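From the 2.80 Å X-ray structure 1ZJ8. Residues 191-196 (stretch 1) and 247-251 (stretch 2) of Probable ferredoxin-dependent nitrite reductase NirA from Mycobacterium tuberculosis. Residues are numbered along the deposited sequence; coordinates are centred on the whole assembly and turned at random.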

# COMPACT_ATOMS: atom_id res chain seq x y z
N GLU A 191 -8.24 -8.73 -18.64
CA GLU A 191 -7.18 -7.73 -18.72
C GLU A 191 -7.09 -7.21 -20.16
O GLU A 191 -7.14 -7.98 -21.12
N VAL A 192 -7.00 -5.89 -20.30
CA VAL A 192 -6.78 -5.28 -21.62
C VAL A 192 -5.47 -5.78 -22.23
O VAL A 192 -5.41 -6.06 -23.42
N LEU A 193 -4.43 -5.85 -21.39
CA LEU A 193 -3.14 -6.49 -21.73
C LEU A 193 -2.33 -6.91 -20.45
O LEU A 193 -2.79 -6.73 -19.31
N ASP A 194 -1.14 -7.49 -20.63
CA ASP A 194 -0.25 -7.80 -19.51
C ASP A 194 0.96 -6.90 -19.59
O ASP A 194 1.88 -7.17 -20.36
N PRO A 195 1.02 -5.87 -18.74
CA PRO A 195 2.08 -4.92 -18.86
C PRO A 195 3.26 -5.30 -17.95
O PRO A 195 4.13 -4.46 -17.70
N THR A 196 3.29 -6.53 -17.45
CA THR A 196 4.36 -6.97 -16.55
C THR A 196 5.72 -6.59 -17.11
O THR A 196 6.56 -6.07 -16.39
N GLY A 247 -5.08 0.35 -30.60
CA GLY A 247 -5.19 -0.93 -29.90
C GLY A 247 -4.79 -0.87 -28.43
O GLY A 247 -4.78 0.22 -27.82
N PRO A 248 -4.45 -2.04 -27.83
CA PRO A 248 -4.25 -2.07 -26.38
C PRO A 248 -3.02 -1.30 -25.94
O PRO A 248 -1.99 -1.36 -26.58
N GLY A 249 -3.15 -0.55 -24.85
CA GLY A 249 -2.04 0.25 -24.33
C GLY A 249 -2.41 0.82 -22.98
O GLY A 249 -3.38 0.36 -22.36
N LEU A 250 -1.68 1.83 -22.53
CA LEU A 250 -1.84 2.29 -21.16
C LEU A 250 -2.18 3.77 -21.06
O LEU A 250 -1.47 4.61 -21.60
N ASP A 251 -3.28 4.07 -20.38
CA ASP A 251 -3.67 5.45 -20.11
C ASP A 251 -2.87 5.99 -18.90
O ASP A 251 -2.68 5.28 -17.91

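The contact between residues 191-196 and 247-251 is small and apolar. It buries 229 Å² summed over both sides, and no hydrogen bond crosses it. The touching parts run 56° apart, and their backbones are closer at one end than at the other: the CA atoms of Val192 and Pro248 lie 6.3 Å from each other, whereas those of Pro195 and Leu250 are separated by 8.5 Å. Side chains make most of the contacts across the gap.

Gly247 takes no part in the contact. Its backbone angles (phi 82°, psi -160°) call for glycine, because a CB here would be jammed against the carbonyl oxygen of the preceding residue and would also clash with CD of Pro248.

At Pro248 the chain turns a corner, and its ring, puckered C-gamma exo, sits with CB directed toward the first stretch. The approach is close to both backbone and side chain of Val192: Pro248 CB lies 3.8 Å from Val192 O and 3.9 Å from Val192 CG1. Val192 adopts the t rotamer and points toward the second stretch. Leu193 adds a looser contact, with its CB 4.3 Å from Pro248 CB.

Gly249 has no side chain, and a CB at this position would point away from the first stretch. What it offers Leu193 is backbone, the methyl CD2 of Leu193 lying 4.0 Å from Gly249 O. This is a van der Waals approach, since a methyl group gives the carbonyl no conventional donor.

Leu250 is buried and has chi1 in m and chi2 near 88°. Its CA-to-CB bond points sideways, but the end of the side chain comes nearer to the first stretch and reaches two residues there. Leu250 CD1 packs 4.1 Å from Leu193 CD1, and Leu250 CD2 lies 4.0 Å from Pro195 CB. Leu193, with chi1 in p and chi2 in t, points toward the second stretch and thus touches Pro248, Gly249 and Leu250 in turn; it has the largest area covered by the opposing stretch. Pro195, buried and puckered C-gamma endo, also points toward the second stretch and occupies the N-cap position before a helix.

Asp251 is out of reach of the first stretch; its OD1 is hydrogen-bonded elsewhere in the structure, and its OD2 to a residue just flanking one of the stretches. Asp194 likewise stays clear of the interface. It has chi1 in t, and Asp194 OD1 accepts hydrogen bonds from Thr196 N at 3.0 Å and from Thr196 OG1 at a very short 2.4 Å. No polar side chain takes part in the contact.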

# COMPACT_ATOMS: atom_id res chain seq x y z
CB GLU A 191 -5.82 -8.30 -18.24
CG GLU A 191 -5.46 -9.70 -18.80
CD GLU A 191 -3.99 -10.08 -18.61
OE1 GLU A 191 -3.53 -10.12 -17.44
OE2 GLU A 191 -3.30 -10.36 -19.64
CB VAL A 192 -6.76 -3.72 -21.57
CG1 VAL A 192 -6.40 -3.14 -22.97
CG2 VAL A 192 -8.11 -3.14 -21.05
CB LEU A 193 -2.33 -5.59 -22.66
CG LEU A 193 -1.56 -4.41 -22.07
CD1 LEU A 193 -0.79 -3.71 -23.16
CD2 LEU A 193 -2.46 -3.44 -21.37
CB ASP A 194 0.21 -9.25 -19.49
CG ASP A 194 1.14 -9.55 -18.31
OD1 ASP A 194 1.26 -8.70 -17.41
OD2 ASP A 194 1.74 -10.64 -18.25
CB PRO A 195 1.41 -3.64 -18.40
CG PRO A 195 0.53 -4.10 -17.28
CD PRO A 195 0.17 -5.55 -17.58
CB THR A 196 4.37 -8.46 -16.35
OG1 THR A 196 3.10 -8.88 -15.85
CG2 THR A 196 5.47 -8.84 -15.36
CB PRO A 248 -4.11 -3.58 -26.06
CG PRO A 248 -4.62 -4.30 -27.29
CD PRO A 248 -4.26 -3.38 -28.42
CB LEU A 250 -0.59 1.95 -20.34
CG LEU A 250 -0.44 0.42 -20.16
CD1 LEU A 250 0.34 -0.24 -21.31
CD2 LEU A 250 0.20 0.11 -18.84
CB ASP A 251 -5.20 5.51 -19.89
CG ASP A 251 -5.68 6.86 -19.40
OD1 ASP A 251 -4.99 7.87 -19.67
OD2 ASP A 251 -6.74 6.90 -18.73